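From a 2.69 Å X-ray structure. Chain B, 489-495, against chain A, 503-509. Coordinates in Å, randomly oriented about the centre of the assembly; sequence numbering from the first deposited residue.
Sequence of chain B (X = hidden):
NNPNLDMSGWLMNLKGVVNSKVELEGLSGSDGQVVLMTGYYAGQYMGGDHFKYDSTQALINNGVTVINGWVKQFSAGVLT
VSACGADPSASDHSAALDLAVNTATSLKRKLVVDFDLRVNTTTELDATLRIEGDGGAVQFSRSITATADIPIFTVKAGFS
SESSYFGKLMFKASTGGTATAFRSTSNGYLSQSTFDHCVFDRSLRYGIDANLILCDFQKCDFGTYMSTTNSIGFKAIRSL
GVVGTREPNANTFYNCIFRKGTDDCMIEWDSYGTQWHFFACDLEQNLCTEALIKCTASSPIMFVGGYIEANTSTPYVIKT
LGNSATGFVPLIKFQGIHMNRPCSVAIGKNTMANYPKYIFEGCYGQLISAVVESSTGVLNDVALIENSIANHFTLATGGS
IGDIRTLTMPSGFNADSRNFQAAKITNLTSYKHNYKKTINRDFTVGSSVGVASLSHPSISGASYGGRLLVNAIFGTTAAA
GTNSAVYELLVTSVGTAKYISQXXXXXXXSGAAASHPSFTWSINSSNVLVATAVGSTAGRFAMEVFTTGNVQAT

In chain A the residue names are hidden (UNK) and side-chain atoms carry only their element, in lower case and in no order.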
# COMPACT_ATOMS: atom_id res chain seq x y z
N LEU B 489 -34.93 -38.43 -8.90
CA LEU B 489 -35.95 -38.02 -9.85
C LEU B 489 -35.31 -37.37 -11.07
O LEU B 489 -34.41 -36.54 -10.94
CB LEU B 489 -36.93 -37.04 -9.21
CG LEU B 489 -37.56 -37.48 -7.89
CD1 LEU B 489 -38.38 -36.35 -7.29
CD2 LEU B 489 -38.43 -38.71 -8.09
N LEU B 490 -35.77 -37.77 -12.26
CA LEU B 490 -35.46 -37.07 -13.51
C LEU B 490 -36.66 -36.22 -13.91
O LEU B 490 -37.78 -36.73 -14.01
CB LEU B 490 -35.12 -38.06 -14.62
CG LEU B 490 -33.69 -38.60 -14.68
CD1 LEU B 490 -33.49 -39.45 -15.92
CD2 LEU B 490 -32.68 -37.45 -14.65
N VAL B 491 -36.42 -34.94 -14.15
CA VAL B 491 -37.49 -34.00 -14.48
C VAL B 491 -37.13 -33.22 -15.73
O VAL B 491 -35.96 -32.96 -16.02
CB VAL B 491 -37.79 -33.03 -13.31
CG1 VAL B 491 -38.29 -33.80 -12.09
CG2 VAL B 491 -36.55 -32.22 -12.96
N THR B 492 -38.16 -32.85 -16.48
CA THR B 492 -38.06 -31.96 -17.63
C THR B 492 -39.48 -31.53 -18.00
O THR B 492 -40.46 -32.17 -17.60
CB THR B 492 -37.36 -32.61 -18.82
OG1 THR B 492 -37.20 -31.65 -19.87
CG2 THR B 492 -38.18 -33.78 -19.35
N SER B 493 -39.58 -30.45 -18.77
CA SER B 493 -40.87 -29.90 -19.14
C SER B 493 -40.87 -29.46 -20.59
O SER B 493 -39.83 -29.06 -21.13
CB SER B 493 -41.26 -28.72 -18.24
OG SER B 493 -40.38 -27.62 -18.43
N VAL B 494 -42.04 -29.54 -21.22
CA VAL B 494 -42.25 -29.01 -22.57
C VAL B 494 -43.58 -28.27 -22.56
O VAL B 494 -44.64 -28.87 -22.79
CB VAL B 494 -42.24 -30.11 -23.64
CG1 VAL B 494 -42.43 -29.50 -25.02
CG2 VAL B 494 -40.95 -30.92 -23.59
N GLY B 495 -43.54 -26.96 -22.30
CA GLY B 495 -44.78 -26.20 -22.21
C GLY B 495 -45.57 -26.61 -20.98
O GLY B 495 -45.03 -26.68 -19.86
N UNK A 503 -29.46 -45.27 -17.12
CA UNK A 503 -30.12 -45.44 -15.83
C UNK A 503 -31.59 -45.04 -15.92
O UNK A 503 -32.46 -45.67 -15.30
c UNK A 503 -30.26 -44.40 -13.54
c UNK A 503 -29.38 -44.63 -14.75
c UNK A 503 -28.08 -45.32 -14.34
c UNK A 503 -27.50 -44.77 -13.06
N UNK A 504 -31.90 -44.02 -16.70
CA UNK A 504 -33.27 -43.57 -16.83
C UNK A 504 -33.39 -42.48 -17.87
O UNK A 504 -32.41 -42.05 -18.47
N UNK A 505 -34.63 -42.04 -18.07
CA UNK A 505 -34.92 -40.99 -19.04
C UNK A 505 -36.25 -40.35 -18.70
O UNK A 505 -37.05 -40.91 -17.94
c UNK A 505 -34.93 -41.55 -20.47
o UNK A 505 -36.01 -42.46 -20.65
N UNK A 506 -36.48 -39.18 -19.28
CA UNK A 506 -37.74 -38.46 -19.11
C UNK A 506 -37.91 -37.49 -20.26
O UNK A 506 -36.93 -36.98 -20.82
c UNK A 506 -37.80 -37.73 -17.77
N UNK A 507 -39.16 -37.23 -20.62
CA UNK A 507 -39.48 -36.33 -21.70
C UNK A 507 -39.80 -37.05 -22.99
O UNK A 507 -40.19 -38.22 -23.02
N UNK A 508 -39.64 -36.31 -24.10
CA UNK A 508 -39.95 -36.83 -25.43
C UNK A 508 -38.80 -37.71 -25.90
O UNK A 508 -37.89 -37.28 -26.62
c UNK A 508 -41.39 -33.51 -26.90
c UNK A 508 -41.24 -34.65 -25.90
c UNK A 508 -40.22 -35.68 -26.40
c UNK A 508 -42.58 -35.31 -25.63
N UNK A 509 -38.84 -38.97 -25.47
CA UNK A 509 -37.75 -39.92 -25.70
C UNK A 509 -38.12 -41.03 -26.67
O UNK A 509 -37.35 -41.97 -26.84
c UNK A 509 -36.72 -39.46 -23.46
c UNK A 509 -37.30 -40.53 -24.37
o UNK A 509 -38.42 -41.14 -23.72

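Position 503 carries four side-chain carbons, forked at the first, with one arm two carbons long, and all of them lie beyond contact range of this stretch of chain B. That pattern is isoleucine. The CA-to-CB bond of I503(A) points sideways, so the contact itself places no demand on its shape.

Position 504 has no side-chain atoms. Its backbone C lies 3.6 Å from CD1 of L490(B), so the leucine methyl packs directly on bare main chain. The residue is therefore glycine. A CB on G504(A) would point toward chain B and sit about 3.7 Å from CD1 of L490(B); it would be close, but not a severe clash.

Position 505 shows one carbon followed by one oxygen. What meets the partner is the backbone, with N of position 505 3.6 Å from CD1 of L490(B). The side chain is that of serine. The CA-to-CB bond of S505(A) points away, and the hydroxyl, in the p rotamer, takes no part in the contact.

Position 506 has a single carbon, directed toward chain B; this CB lies 3.9 Å from O of L490(B) and 4.1 Å from CB of L490(B). One carbon with nothing beyond it is alanine. The small methyl of A506(A) suits a buried site where the two strands run close together; the backbone O of A506(A) also lies 3.7 Å from CG2 of T492(B).

Position 507 again lacks side-chain atoms, and CG2 of T492(B) rests 3.7 Å from its CA. This is glycine. Its phi/psi of 100/-158 would jam a CB against the carbonyl O of the preceding residue, which by itself calls for glycine. The partner adds a second reason, since a CB on G507(A) would fall a tight 3.0 Å from CG2 of T492(B).

Position 508 has four carbons forked at the second, and one of the terminal carbons lies 4.2 Å from CG2 of V494(B), a loose apolar contact. The fork is the mark of leucine. The CA-to-CB bond of L508(A) points sideways, but a fork one carbon further out still lets a terminal methyl, CD1, come near V494(B).

Position 509 has one carbon carrying an oxygen and a carbon, and does not reach this stretch of chain B. It is threonine. T509(A) turns back on its own chain, where its N and OG1 both make weak hydrogen bonds to O of G507(A), at 2.9 and 3.5 Å.

The strands run roughly parallel, 22° apart, with axes 6.2 Å apart at closest approach. No hydrogen bond joins these stretches, so they meet by packing: L490(B), T492(B) and V494(B), alternate residues directed toward chain A, lie against its backbone at G504(A) to G507(A), the methyl of A506(A) and the side chain of L508(A).

Chain A 503-509: IGSAGLT
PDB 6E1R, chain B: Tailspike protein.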